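Local coordinates for probable leucine/isoleucine/valine-binding protein (Rhodopirellula baltica, PDB 4KV7), which probably binds a branched-chain amino acid or a similar small ligand as the periplasmic solute-binding component of an ABC-type uptake system, at residues L87-V93 with T110-F116; I132-A136 with E305-V309; Q271-F276 with L299-E305. The protein carries 1 engineered substitution. Residues are numbered along the deposited sequence.

Contact 1. Residues L87-V93 with T110-F116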
ATOM      1  N   LEU A  87      13.732 -14.639   7.851  1.00 14.77           N
ATOM      2  CA  LEU A  87      14.103 -15.010   6.486  1.00 13.95           C
ATOM      3  C   LEU A  87      13.814 -13.903   5.475  1.00 14.09           C
ATOM      4  O   LEU A  87      14.453 -13.838   4.415  1.00 15.61           O
ATOM      5  CB  LEU A  87      13.377 -16.294   6.079  1.00 17.28           C
ATOM      6  CG  LEU A  87      13.620 -17.500   6.987  1.00 16.96           C
ATOM      7  CD1 LEU A  87      12.715 -18.660   6.600  1.00 22.07           C
ATOM      8  CD2 LEU A  87      15.087 -17.922   6.974  1.00 23.35           C
ATOM      9  N   ALA A  88      12.846 -13.052   5.806  1.00 12.48           N
ATOM     10  CA  ALA A  88      12.456 -11.913   4.986  1.00 12.27           C
ATOM     11  C   ALA A  88      11.640 -10.981   5.865  1.00 11.69           C
ATOM     12  O   ALA A  88      11.055 -11.422   6.863  1.00 12.82           O
ATOM     13  CB  ALA A  88      11.632 -12.358   3.780  1.00 13.81           C
ATOM     14  N   VAL A  89      11.607  -9.701   5.501  1.00 11.13           N
ATOM     15  CA  VAL A  89      10.786  -8.700   6.165  1.00 11.24           C
ATOM     16  C   VAL A  89       9.695  -8.358   5.165  1.00 10.00           C
ATOM     17  O   VAL A  89       9.972  -7.912   4.042  1.00 12.31           O
ATOM     18  CB  VAL A  89      11.606  -7.463   6.559  1.00 10.91           C
ATOM     19  CG1 VAL A  89      10.691  -6.356   7.053  1.00 13.26           C
ATOM     20  CG2 VAL A  89      12.629  -7.825   7.648  1.00 13.68           C
ATOM     21  N   VAL A  90       8.449  -8.585   5.565  1.00  9.90           N
ATOM     22  CA  VAL A  90       7.340  -8.609   4.617  0.57  9.49           C
ATOM     23  C   VAL A  90       6.229  -7.643   4.995  1.00  8.96           C
ATOM     24  O   VAL A  90       5.784  -7.576   6.146  1.00 10.21           O
ATOM     25  CB  VAL A  90       6.755 -10.037   4.452  0.57 13.56           C
ATOM     26  CG1 VAL A  90       7.849 -11.014   4.062  0.57 17.42           C
ATOM     27  CG2 VAL A  90       6.068 -10.511   5.724  0.57 11.78           C
ATOM     28  N   GLY A  91       5.789  -6.867   4.011  1.00  9.65           N
ATOM     29  CA  GLY A  91       4.599  -6.055   4.162  1.00 10.57           C
ATOM     30  C   GLY A  91       4.654  -4.813   5.032  1.00  8.44           C
ATOM     31  O   GLY A  91       3.600  -4.282   5.366  1.00 10.08           O
ATOM     32  N   ASN A  92       5.847  -4.339   5.394  1.00  8.95           N
ATOM     33  CA  ASN A  92       5.943  -3.163   6.266  1.00  9.03           C
ATOM     34  C   ASN A  92       5.187  -1.978   5.675  1.00  8.10           C
ATOM     35  O   ASN A  92       5.315  -1.695   4.485  1.00  8.54           O
ATOM     36  CB  ASN A  92       7.385  -2.692   6.405  1.00  9.39           C
ATOM     37  CG  ASN A  92       8.236  -3.571   7.295  1.00  9.37           C
ATOM     38  OD1 ASN A  92       7.863  -4.685   7.698  1.00  9.78           O
ATOM     39  ND2 ASN A  92       9.424  -3.059   7.607  1.00  9.90           N
ATOM     40  N   VAL A  93       4.441  -1.261   6.494  1.00  8.77           N
ATOM     41  CA  VAL A  93       3.753  -0.051   6.054  1.00  8.59           C
ATOM     42  C   VAL A  93       4.664   1.176   6.042  1.00  7.90           C
ATOM     43  O   VAL A  93       5.289   1.499   7.052  1.00  9.24           O
ATOM     44  CB  VAL A  93       2.545   0.229   6.989  1.00  8.41           C
ATOM     45  CG1 VAL A  93       2.034   1.658   6.856  1.00  9.58           C
ATOM     46  CG2 VAL A  93       1.439  -0.766   6.714  1.00  9.12           C
ATOM     47  N   THR A 110      18.745  -9.282   3.850  1.00 14.88           N
ATOM     48  CA  THR A 110      17.419  -9.805   4.144  1.00 13.79           C
ATOM     49  C   THR A 110      16.428  -9.273   3.117  1.00 13.64           C
ATOM     50  O   THR A 110      16.278  -8.060   2.988  1.00 13.65           O
ATOM     51  CB  THR A 110      16.945  -9.343   5.538  1.00 14.54           C
ATOM     52  OG1 THR A 110      17.899  -9.729   6.537  1.00 15.70           O
ATOM     53  CG2 THR A 110      15.590  -9.943   5.881  1.00 14.46           C
ATOM     54  N   PRO A 111      15.728 -10.164   2.391  1.00 13.05           N
ATOM     55  CA  PRO A 111      14.716  -9.683   1.439  1.00 13.83           C
ATOM     56  C   PRO A 111      13.675  -8.808   2.128  1.00 11.38           C
ATOM     57  O   PRO A 111      13.218  -9.121   3.231  1.00 12.44           O
ATOM     58  CB  PRO A 111      14.084 -10.976   0.917  1.00 13.43           C
ATOM     59  CG  PRO A 111      15.164 -12.001   1.063  1.00 17.22           C
ATOM     60  CD  PRO A 111      15.908 -11.625   2.322  1.00 14.28           C
ATOM     61  N   PHE A 112      13.326  -7.707   1.470  1.00 10.89           N
ATOM     62  CA  PHE A 112      12.380  -6.724   1.970  1.00 10.56           C
ATOM     63  C   PHE A 112      11.241  -6.749   0.944  1.00  9.62           C
ATOM     64  O   PHE A 112      11.313  -6.096  -0.107  1.00 11.02           O
ATOM     65  CB  PHE A 112      13.064  -5.353   2.052  1.00 11.12           C
ATOM     66  CG  PHE A 112      12.272  -4.308   2.791  1.00 10.96           C
ATOM     67  CD1 PHE A 112      12.325  -4.220   4.175  1.00 11.08           C
ATOM     68  CD2 PHE A 112      11.482  -3.403   2.104  1.00 10.96           C
ATOM     69  CE1 PHE A 112      11.600  -3.255   4.852  1.00 11.75           C
ATOM     70  CE2 PHE A 112      10.759  -2.430   2.785  1.00 12.08           C
ATOM     71  CZ  PHE A 112      10.824  -2.360   4.153  1.00 11.70           C
ATOM     72  N   PHE A 113      10.215  -7.553   1.224  1.00  9.79           N
ATOM     73  CA  PHE A 113       9.257  -7.970   0.205  1.00 10.70           C
ATOM     74  C   PHE A 113       7.844  -7.473   0.475  1.00  9.04           C
ATOM     75  O   PHE A 113       7.323  -7.617   1.585  1.00  9.58           O
ATOM     76  CB  PHE A 113       9.235  -9.502   0.074  1.00 11.36           C
ATOM     77  CG  PHE A 113       8.176  -9.996  -0.872  1.00 10.42           C
ATOM     78  CD1 PHE A 113       8.246  -9.668  -2.214  1.00 11.53           C
ATOM     79  CD2 PHE A 113       7.096 -10.749  -0.428  1.00 12.37           C
ATOM     80  CE1 PHE A 113       7.267 -10.074  -3.097  1.00 12.91           C
ATOM     81  CE2 PHE A 113       6.117 -11.167  -1.307  1.00 13.05           C
ATOM     82  CZ  PHE A 113       6.197 -10.828  -2.643  1.00 13.70           C
ATOM     83  N   GLY A 114       7.231  -6.874  -0.544  1.00  9.52           N
ATOM     84  CA  GLY A 114       5.824  -6.516  -0.486  1.00  9.41           C
ATOM     85  C   GLY A 114       5.475  -5.376   0.444  1.00  9.28           C
ATOM     86  O   GLY A 114       4.375  -5.337   0.997  1.00  8.55           O
ATOM     87  N   ALA A 115       6.395  -4.437   0.616  1.00  8.74           N
ATOM     88  CA  ALA A 115       6.130  -3.292   1.482  1.00  9.05           C
ATOM     89  C   ALA A 115       4.907  -2.488   1.019  1.00  8.05           C
ATOM     90  O   ALA A 115       4.730  -2.232  -0.177  1.00  8.32           O
ATOM     91  CB  ALA A 115       7.356  -2.409   1.559  1.00 10.17           C
ATOM     92  N   PHE A 116       4.071  -2.099   1.974  1.00  8.42           N
ATOM     93  CA  PHE A 116       2.881  -1.285   1.715  1.00  8.27           C
ATOM     94  C   PHE A 116       3.327   0.169   1.573  1.00  7.64           C
ATOM     95  O   PHE A 116       3.281   0.964   2.512  1.00  8.17           O
ATOM     96  CB  PHE A 116       1.881  -1.508   2.858  1.00  8.71           C
ATOM     97  CG  PHE A 116       0.530  -0.842   2.679  1.00  7.90           C
ATOM     98  CD1 PHE A 116       0.283   0.419   3.194  1.00  8.45           C
ATOM     99  CD2 PHE A 116      -0.515  -1.514   2.058  1.00  8.56           C
ATOM    100  CE1 PHE A 116      -0.962   1.009   3.070  1.00  8.09           C
ATOM    101  CE2 PHE A 116      -1.773  -0.919   1.930  1.00  8.78           C
ATOM    102  CZ  PHE A 116      -1.990   0.342   2.436  1.00  8.48           C
TER
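The two segments run side by side in the same sense, their end-to-end directions 26° apart, with Val89 paired to Phe112 and Val90 to Phe113 as parallel bridges. Three hydrogen bonds fix this register: Val89 N to Pro111 O (2.8 Å), Phe113 N to Val89 O (2.9 Å) and Gly91 N to Phe113 O (3.0 Å). Gly91 and Gly114 then turn with positive phi (73° and 71°), a value that favours glycine, and the backbones meet again where Phe116 N donates to Asn92 O at 2.8 Å. Side chains alternate: Val89 CG1 lies 3.9 Å from Phe112 CE1 on one face, while Val90 and Phe113 occupy the other. Beyond the glycines, Val93 CG2 approaches Phe116 CD1 at 3.9 Å. Helix 95-107 connects the strands, making a Rossmann-like beta-alpha-beta unit. Strand 16-24 bonds to 87-93 through Lys19 and Gly21; on the other side the backbone of Phe112 is hydrogen-bonded to Phe130 and Ile132, the latter in strand 131-132. Phe113 packs on helices 301-319 and 326-335.

Contact 2. Residues I132-A136 with E305-V309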
ATOM      1  N   ILE A 132      11.954  -6.062  -3.086  1.00 10.44           N
ATOM      2  CA  ILE A 132      11.133  -6.671  -4.125  1.00 10.84           C
ATOM      3  C   ILE A 132       9.682  -6.345  -3.821  1.00 10.12           C
ATOM      4  O   ILE A 132       9.205  -6.569  -2.708  1.00 10.41           O
ATOM      5  CB  ILE A 132      11.354  -8.188  -4.199  1.00 12.20           C
ATOM      6  CG1 ILE A 132      12.829  -8.475  -4.499  1.00 14.95           C
ATOM      7  CG2 ILE A 132      10.460  -8.811  -5.257  1.00 15.18           C
ATOM      8  CD1 ILE A 132      13.162  -9.944  -4.670  1.00 19.53           C
ATOM      9  N   ASN A 133       9.000  -5.780  -4.811  1.00  9.82           N
ATOM     10  CA  ASN A 133       7.676  -5.205  -4.631  1.00  9.81           C
ATOM     11  C   ASN A 133       6.599  -5.959  -5.387  1.00  8.76           C
ATOM     12  O   ASN A 133       6.841  -6.474  -6.477  1.00 10.65           O
ATOM     13  CB  ASN A 133       7.686  -3.754  -5.117  1.00  9.80           C
ATOM     14  CG  ASN A 133       8.765  -2.936  -4.449  1.00  9.42           C
ATOM     15  OD1 ASN A 133       8.737  -2.733  -3.233  1.00 10.03           O
ATOM     16  ND2 ASN A 133       9.723  -2.447  -5.239  1.00 10.90           N
ATOM     17  N   TYR A 134       5.403  -6.009  -4.800  1.00  9.28           N
ATOM     18  CA  TYR A 134       4.200  -6.420  -5.515  1.00  9.63           C
ATOM     19  C   TYR A 134       3.543  -5.234  -6.242  1.00  8.79           C
ATOM     20  O   TYR A 134       3.281  -5.293  -7.441  1.00  9.80           O
ATOM     21  CB  TYR A 134       3.167  -7.105  -4.572  1.00  9.95           C
ATOM     22  CG  TYR A 134       1.775  -6.967  -5.147  1.00  9.69           C
ATOM     23  CD1 TYR A 134       1.413  -7.662  -6.291  1.00  9.89           C
ATOM     24  CD2 TYR A 134       0.855  -6.084  -4.600  1.00  9.89           C
ATOM     25  CE1 TYR A 134       0.169  -7.487  -6.882  1.00 10.78           C
ATOM     26  CE2 TYR A 134      -0.392  -5.900  -5.178  1.00  9.80           C
ATOM     27  CZ  TYR A 134      -0.729  -6.603  -6.321  1.00  9.82           C
ATOM     28  OH  TYR A 134      -1.958  -6.433  -6.932  1.00 10.12           O
ATOM     29  N   ARG A 135       3.258  -4.172  -5.498  1.00  8.39           N
ATOM     30  CA  ARG A 135       2.291  -3.161  -5.928  1.00  9.16           C
ATOM     31  C   ARG A 135       2.827  -2.124  -6.895  1.00  7.81           C
ATOM     32  O   ARG A 135       4.011  -1.793  -6.905  1.00  8.72           O
ATOM     33  CB  ARG A 135       1.695  -2.441  -4.716  1.00  8.82           C
ATOM     34  CG  ARG A 135       2.738  -1.788  -3.807  1.00  8.72           C
ATOM     35  CD  ARG A 135       2.279  -0.460  -3.209  1.00  8.76           C
ATOM     36  NE  ARG A 135       1.181  -0.640  -2.264  1.00  7.87           N
ATOM     37  CZ  ARG A 135       0.433   0.339  -1.779  1.00  7.96           C
ATOM     38  NH1 ARG A 135      -0.561   0.055  -0.952  1.00  8.89           N
ATOM     39  NH2 ARG A 135       0.665   1.599  -2.124  1.00  9.17           N
ATOM     40  N   ALA A 136       1.907  -1.581  -7.686  1.00  8.47           N
ATOM     41  CA  ALA A 136       2.157  -0.401  -8.496  1.00  8.98           C
ATOM     42  C   ALA A 136       2.619   0.749  -7.610  1.00  8.30           C
ATOM     43  O   ALA A 136       2.409   0.749  -6.389  1.00  9.04           O
ATOM     44  CB  ALA A 136       0.884  -0.015  -9.240  1.00  9.41           C
ATOM     45  N   GLU A 305      -4.303  -6.782  -0.177  1.00  8.29           N
ATOM     46  CA  GLU A 305      -2.896  -6.641  -0.538  1.00  8.47           C
ATOM     47  C   GLU A 305      -1.995  -7.543   0.319  1.00  7.95           C
ATOM     48  O   GLU A 305      -1.085  -8.186  -0.203  1.00  8.77           O
ATOM     49  CB  GLU A 305      -2.447  -5.178  -0.463  1.00  8.72           C
ATOM     50  CG  GLU A 305      -1.023  -4.951  -0.938  1.00  9.27           C
ATOM     51  CD  GLU A 305      -0.641  -3.485  -1.035  1.00  8.45           C
ATOM     52  OE1 GLU A 305      -1.523  -2.607  -0.878  1.00  8.46           O
ATOM     53  OE2 GLU A 305       0.559  -3.201  -1.258  1.00  8.89           O
ATOM     54  N   GLY A 306      -2.240  -7.594   1.625  1.00  7.78           N
ATOM     55  CA  GLY A 306      -1.441  -8.446   2.491  1.00  9.24           C
ATOM     56  C   GLY A 306      -1.562  -9.912   2.108  1.00  8.01           C
ATOM     57  O   GLY A 306      -0.576 -10.661   2.086  1.00  9.39           O
ATOM     58  N   TYR A 307      -2.779 -10.331   1.783  1.00  8.36           N
ATOM     59  CA  TYR A 307      -3.030 -11.690   1.336  1.00  9.49           C
ATOM     60  C   TYR A 307      -2.265 -12.012   0.052  1.00  8.85           C
ATOM     61  O   TYR A 307      -1.673 -13.082  -0.077  1.00  9.67           O
ATOM     62  CB  TYR A 307      -4.537 -11.921   1.171  1.00  9.50           C
ATOM     63  CG  TYR A 307      -4.875 -13.277   0.615  1.00  9.45           C
ATOM     64  CD1 TYR A 307      -4.898 -14.397   1.434  1.00 10.70           C
ATOM     65  CD2 TYR A 307      -5.160 -13.442  -0.738  1.00 10.47           C
ATOM     66  CE1 TYR A 307      -5.195 -15.646   0.920  1.00 10.44           C
ATOM     67  CE2 TYR A 307      -5.466 -14.683  -1.254  1.00 10.47           C
ATOM     68  CZ  TYR A 307      -5.472 -15.778  -0.429  1.00 10.51           C
ATOM     69  OH  TYR A 307      -5.776 -16.998  -0.988  1.00 12.84           O
ATOM     70  N   ILE A 308      -2.282 -11.091  -0.905  1.00  9.12           N
ATOM     71  CA  ILE A 308      -1.536 -11.250  -2.155  1.00  9.47           C
ATOM     72  C   ILE A 308      -0.040 -11.394  -1.893  1.00  9.22           C
ATOM     73  O   ILE A 308       0.611 -12.286  -2.449  1.00  9.59           O
ATOM     74  CB  ILE A 308      -1.807 -10.076  -3.105  1.00  9.48           C
ATOM     75  CG1 ILE A 308      -3.224 -10.199  -3.652  1.00  9.38           C
ATOM     76  CG2 ILE A 308      -0.773 -10.030  -4.237  1.00 10.50           C
ATOM     77  CD1 ILE A 308      -3.768  -8.951  -4.316  1.00 10.74           C
ATOM     78  N   VAL A 309       0.497 -10.542  -1.032  1.00  9.18           N
ATOM     79  CA  VAL A 309       1.893 -10.642  -0.642  1.00 10.93           C
ATOM     80  C   VAL A 309       2.196 -12.021  -0.038  1.00 10.04           C
ATOM     81  O   VAL A 309       3.181 -12.668  -0.413  1.00 10.34           O
ATOM     82  CB  VAL A 309       2.261  -9.487   0.305  1.00 10.36           C
ATOM     83  CG1 VAL A 309       3.631  -9.698   0.915  1.00 11.87           C
ATOM     84  CG2 VAL A 309       2.224  -8.171  -0.450  1.00 12.02           C
TER
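Tyr134 lays one face of its ring against Ile308: CG2 of Ile308 stands 3.8 Å from the ring centroid of Tyr134 and only 12° off the ring normal, which meets the geometry of a CH-pi contact. In the two-lobed periplasmic-binding-protein fold, this loop carries the chain from strand 131-132 of one lobe toward helix 138-151 and the sheet of the other, probably as a hinge strand, and the contact holds it to helix 301-319. Residues Glu305, Ile308 and Val309 present one side of the helix to the loop, as the spacing of three and four residues predicts, and the backbone bond from Val309 N to Glu305 O (3.0 Å) confirms the helical turn. Tyr134 CB also comes within 4.4 Å of Val309 CG2, and Tyr134 CD2 lies 4.3 Å from Glu305 CG. The hydroxyl of Tyr134 is hydrogen-bonded to the backbone oxygen of Val272. Beside this apolar patch, the extended Glu305 side chain (chi1 and chi2 both t) carries its carboxylate to Arg135, whose guanidinium also makes a cation-pi contact with Phe116. The salt bridge is buried and two-pronged: Arg135 NE donates to Glu305 OE2 at 2.8 Å (175°), and Arg135 NH1 to Glu305 OE1 at 2.8 Å (155°).

Contact 3. Residues Q271-F276 with L299-E305; sequences QVVPHF and LSFVSLE
An aromatic cluster of His275, Phe276 and Phe301 joins the loop after strand 268-271 to the start of helix 301-319; the segments 271-276 and 299-305 together bury 606 Å². Residues 272-276 form no regular structure: Val272 (phi/psi -104/10°) breaks the strand, 273-275 are extended, and Phe276 (-68/-10°) turns. Opposite, Leu299 and Ser300 are extended and the helix begins at Phe301. Ser300 is its N-cap, OG accepting from Ser303 N at 3.0 Å, and Leu304 N bonds to Ser300 O at 3.1 Å. The closest CA pairs are Val273-Glu305 (6.3 Å) and Phe276-Phe301 (6.4 Å). Phe301 (chi1 m, chi2 -71°) is central. Gln271 CG sits over one face, 3.8 Å from the Phe301 ring centroid; Phe276 (chi1 p) points an edge at the opposite face, centroids 4.9 Å apart and planes at 52°. The edge of Phe301 in turn meets the face of His275 (chi1 t), centroids 5.0 Å and planes 81°, a T-shaped pair. In the two-lobed fold of periplasmic binding proteins this loop is one of the crossings between the lobes, consistent with part of the hinge, and His275 NE2 bonds to Ser370 OG. Val273 (chi1 m) packs CG2 against Leu304 CD2 (3.8 Å) and CG1 against Glu305 CB (3.8 Å). Phe276 CD1 rests 3.7 Å from Leu299 CB.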
ATOM      1  N   GLN A 271      -6.542   2.052  -6.171  1.00  8.74           N
ATOM      2  CA  GLN A 271      -6.053   0.877  -5.466  1.00  8.58           C
ATOM      3  C   GLN A 271      -4.996   0.140  -6.270  1.00  8.44           C
ATOM      4  O   GLN A 271      -4.946   0.239  -7.502  1.00  9.29           O
ATOM      5  CB  GLN A 271      -7.211  -0.070  -5.146  1.00  8.91           C
ATOM      6  CG  GLN A 271      -8.392   0.592  -4.438  1.00  9.84           C
ATOM      7  CD  GLN A 271      -7.980   1.349  -3.195  1.00  8.52           C
ATOM      8  OE1 GLN A 271      -7.256   0.829  -2.352  1.00  9.18           O
ATOM      9  NE2 GLN A 271      -8.437   2.584  -3.074  1.00  9.28           N
ATOM     10  N   VAL A 272      -4.172  -0.625  -5.563  1.00  8.22           N
ATOM     11  CA  VAL A 272      -3.142  -1.441  -6.180  1.00  8.50           C
ATOM     12  C   VAL A 272      -3.534  -2.917  -6.210  1.00  8.54           C
ATOM     13  O   VAL A 272      -2.714  -3.779  -6.543  1.00  9.10           O
ATOM     14  CB  VAL A 272      -1.780  -1.251  -5.489  1.00  8.79           C
ATOM     15  CG1 VAL A 272      -1.310   0.193  -5.637  1.00 10.18           C
ATOM     16  CG2 VAL A 272      -1.857  -1.661  -4.018  1.00  9.61           C
ATOM     17  N   VAL A 273      -4.791  -3.178  -5.881  1.00  8.32           N
ATOM     18  CA  VAL A 273      -5.393  -4.509  -5.905  1.00  9.35           C
ATOM     19  C   VAL A 273      -6.783  -4.363  -6.520  1.00  9.36           C
ATOM     20  O   VAL A 273      -7.358  -3.271  -6.494  1.00  9.51           O
ATOM     21  CB  VAL A 273      -5.532  -5.106  -4.476  1.00  9.11           C
ATOM     22  CG1 VAL A 273      -4.155  -5.345  -3.860  1.00 10.22           C
ATOM     23  CG2 VAL A 273      -6.379  -4.200  -3.584  1.00  9.89           C
ATOM     24  N   PRO A 274      -7.337  -5.447  -7.078  1.00 10.35           N
ATOM     25  CA  PRO A 274      -8.721  -5.408  -7.557  1.00 10.39           C
ATOM     26  C   PRO A 274      -9.678  -5.291  -6.372  1.00 10.67           C
ATOM     27  O   PRO A 274      -9.270  -5.308  -5.210  1.00 10.98           O
ATOM     28  CB  PRO A 274      -8.877  -6.748  -8.275  1.00 12.85           C
ATOM     29  CG  PRO A 274      -7.901  -7.639  -7.598  1.00 12.63           C
ATOM     30  CD  PRO A 274      -6.724  -6.770  -7.276  1.00  9.97           C
ATOM     31  N   HIS A 275     -10.963  -5.134  -6.657  1.00 12.33           N
ATOM     32  CA  HIS A 275     -11.909  -4.928  -5.579  1.00 11.58           C
ATOM     33  C   HIS A 275     -12.096  -6.228  -4.811  1.00 11.00           C
ATOM     34  O   HIS A 275     -12.142  -7.303  -5.403  1.00 11.91           O
ATOM     35  CB  HIS A 275     -13.249  -4.435  -6.109  1.00 13.69           C
ATOM     36  CG  HIS A 275     -14.061  -3.751  -5.064  1.00 11.85           C
ATOM     37  ND1 HIS A 275     -14.637  -4.429  -4.011  1.00 12.96           N
ATOM     38  CD2 HIS A 275     -14.335  -2.442  -4.866  1.00 14.08           C
ATOM     39  CE1 HIS A 275     -15.256  -3.566  -3.223  1.00 14.11           C
ATOM     40  NE2 HIS A 275     -15.091  -2.354  -3.723  1.00 13.85           N
ATOM     41  N   PHE A 276     -12.209  -6.136  -3.492  1.00 11.06           N
ATOM     42  CA  PHE A 276     -12.390  -7.333  -2.671  1.00 11.62           C
ATOM     43  C   PHE A 276     -13.734  -8.018  -2.874  1.00 11.69           C
ATOM     44  O   PHE A 276     -13.926  -9.145  -2.411  1.00 12.31           O
ATOM     45  CB  PHE A 276     -12.127  -7.045  -1.189  1.00 12.73           C
ATOM     46  CG  PHE A 276     -12.880  -5.864  -0.644  1.00 10.99           C
ATOM     47  CD1 PHE A 276     -14.216  -5.973  -0.307  1.00 12.46           C
ATOM     48  CD2 PHE A 276     -12.235  -4.648  -0.439  1.00 11.59           C
ATOM     49  CE1 PHE A 276     -14.899  -4.892   0.224  1.00 13.41           C
ATOM     50  CE2 PHE A 276     -12.913  -3.566   0.082  1.00 12.30           C
ATOM     51  CZ  PHE A 276     -14.244  -3.686   0.420  1.00 13.15           C
ATOM     52  N   LEU A 299     -13.671  -7.153   5.228  1.00 11.63           N
ATOM     53  CA  LEU A 299     -12.764  -7.177   4.086  1.00 11.70           C
ATOM     54  C   LEU A 299     -12.243  -5.768   3.819  1.00 11.24           C
ATOM     55  O   LEU A 299     -12.902  -4.786   4.164  1.00 12.58           O
ATOM     56  CB  LEU A 299     -13.481  -7.706   2.850  1.00 13.19           C
ATOM     57  CG  LEU A 299     -14.122  -9.085   3.006  1.00 14.67           C
ATOM     58  CD1 LEU A 299     -14.754  -9.518   1.698  1.00 15.50           C
ATOM     59  CD2 LEU A 299     -13.102 -10.107   3.496  1.00 15.49           C
ATOM     60  N   SER A 300     -11.060  -5.660   3.222  1.00 10.35           N
ATOM     61  CA  SER A 300     -10.525  -4.353   2.852  1.00 11.20           C
ATOM     62  C   SER A 300      -9.501  -4.479   1.742  1.00  9.48           C
ATOM     63  O   SER A 300      -8.937  -5.554   1.517  1.00  9.24           O
ATOM     64  CB  SER A 300      -9.886  -3.661   4.058  1.00 11.11           C
ATOM     65  OG  SER A 300      -8.688  -4.300   4.465  1.00 12.03           O
ATOM     66  N   PHE A 301      -9.246  -3.377   1.048  1.00  9.37           N
ATOM     67  CA  PHE A 301      -8.185  -3.384   0.051  1.00  8.34           C
ATOM     68  C   PHE A 301      -6.836  -3.659   0.705  1.00  8.54           C
ATOM     69  O   PHE A 301      -5.945  -4.206   0.069  1.00  8.80           O
ATOM     70  CB  PHE A 301      -8.112  -2.065  -0.726  1.00  9.05           C
ATOM     71  CG  PHE A 301      -9.408  -1.672  -1.387  1.00  9.35           C
ATOM     72  CD1 PHE A 301      -9.891  -2.372  -2.489  1.00 10.01           C
ATOM     73  CD2 PHE A 301     -10.141  -0.602  -0.907  1.00 10.52           C
ATOM     74  CE1 PHE A 301     -11.094  -2.011  -3.086  1.00 10.51           C
ATOM     75  CE2 PHE A 301     -11.347  -0.242  -1.502  1.00 10.87           C
ATOM     76  CZ  PHE A 301     -11.813  -0.941  -2.596  1.00 11.57           C
ATOM     77  N   VAL A 302      -6.685  -3.252   1.963  1.00  8.70           N
ATOM     78  CA  VAL A 302      -5.420  -3.398   2.661  1.00  8.26           C
ATOM     79  C   VAL A 302      -5.134  -4.871   2.955  1.00  8.36           C
ATOM     80  O   VAL A 302      -4.053  -5.380   2.646  1.00  8.52           O
ATOM     81  CB  VAL A 302      -5.401  -2.561   3.958  1.00  8.64           C
ATOM     82  CG1 VAL A 302      -4.085  -2.754   4.689  1.00  9.73           C
ATOM     83  CG2 VAL A 302      -5.623  -1.077   3.657  1.00 10.84           C
ATOM     84  N   SER A 303      -6.093  -5.573   3.544  1.00  8.14           N
ATOM     85  CA  SER A 303      -5.839  -6.981   3.807  1.00  8.82           C
ATOM     86  C   SER A 303      -5.775  -7.809   2.532  1.00  8.17           C
ATOM     87  O   SER A 303      -5.075  -8.814   2.503  1.00  8.85           O
ATOM     88  CB  SER A 303      -6.823  -7.581   4.809  1.00  9.32           C
ATOM     89  OG  SER A 303      -8.161  -7.457   4.381  1.00  9.53           O
ATOM     90  N   LEU A 304      -6.485  -7.409   1.476  1.00  8.57           N
ATOM     91  CA  LEU A 304      -6.339  -8.091   0.199  1.00  8.69           C
ATOM     92  C   LEU A 304      -4.904  -7.968  -0.297  1.00  8.15           C
ATOM     93  O   LEU A 304      -4.323  -8.946  -0.764  1.00  8.94           O
ATOM     94  CB  LEU A 304      -7.331  -7.540  -0.824  1.00  9.04           C
ATOM     95  CG  LEU A 304      -7.179  -8.035  -2.263  1.00  8.47           C
ATOM     96  CD1 LEU A 304      -7.230  -9.566  -2.327  1.00  9.98           C
ATOM     97  CD2 LEU A 304      -8.282  -7.449  -3.113  1.00 10.14           C
ATOM     98  N   GLU A 305      -4.303  -6.782  -0.177  1.00  8.29           N
ATOM     99  CA  GLU A 305      -2.896  -6.641  -0.538  1.00  8.47           C
ATOM    100  C   GLU A 305      -1.995  -7.543   0.319  1.00  7.95           C
ATOM    101  O   GLU A 305      -1.085  -8.186  -0.203  1.00  8.77           O
ATOM    102  CB  GLU A 305      -2.447  -5.178  -0.463  1.00  8.72           C
ATOM    103  CG  GLU A 305      -1.023  -4.951  -0.938  1.00  9.27           C
ATOM    104  CD  GLU A 305      -0.641  -3.485  -1.035  1.00  8.45           C
ATOM    105  OE1 GLU A 305      -1.523  -2.607  -0.878  1.00  8.46           O
ATOM    106  OE2 GLU A 305       0.559  -3.201  -1.258  1.00  8.89           O
TER

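Glu305 belongs to both contact 2 and contact 3, whose centres lie about 10 Å apart, so helix 301-319 receives the loops 132-136 and 271-276 on adjoining turns. Two interlobe crossings thus meet on one helix, consistent with the hinge region of a two-lobed binding protein. These loops also touch directly: Tyr134 OH is 2.8 Å from Val272 O. Contact 1, centred about 9 Å from contact 2, continues into it through the sheet, Gly114 N lying 2.9 Å from Ile132 O. The centre of contact 1 is about 18 Å from that of contact 3, yet Phe116 CE2 reaches within 3.3 Å of Glu305 OE1. A bound formic acid about 6 Å from the Val93 side chain, probably from crystallisation, may mark a pocket beside contact 1.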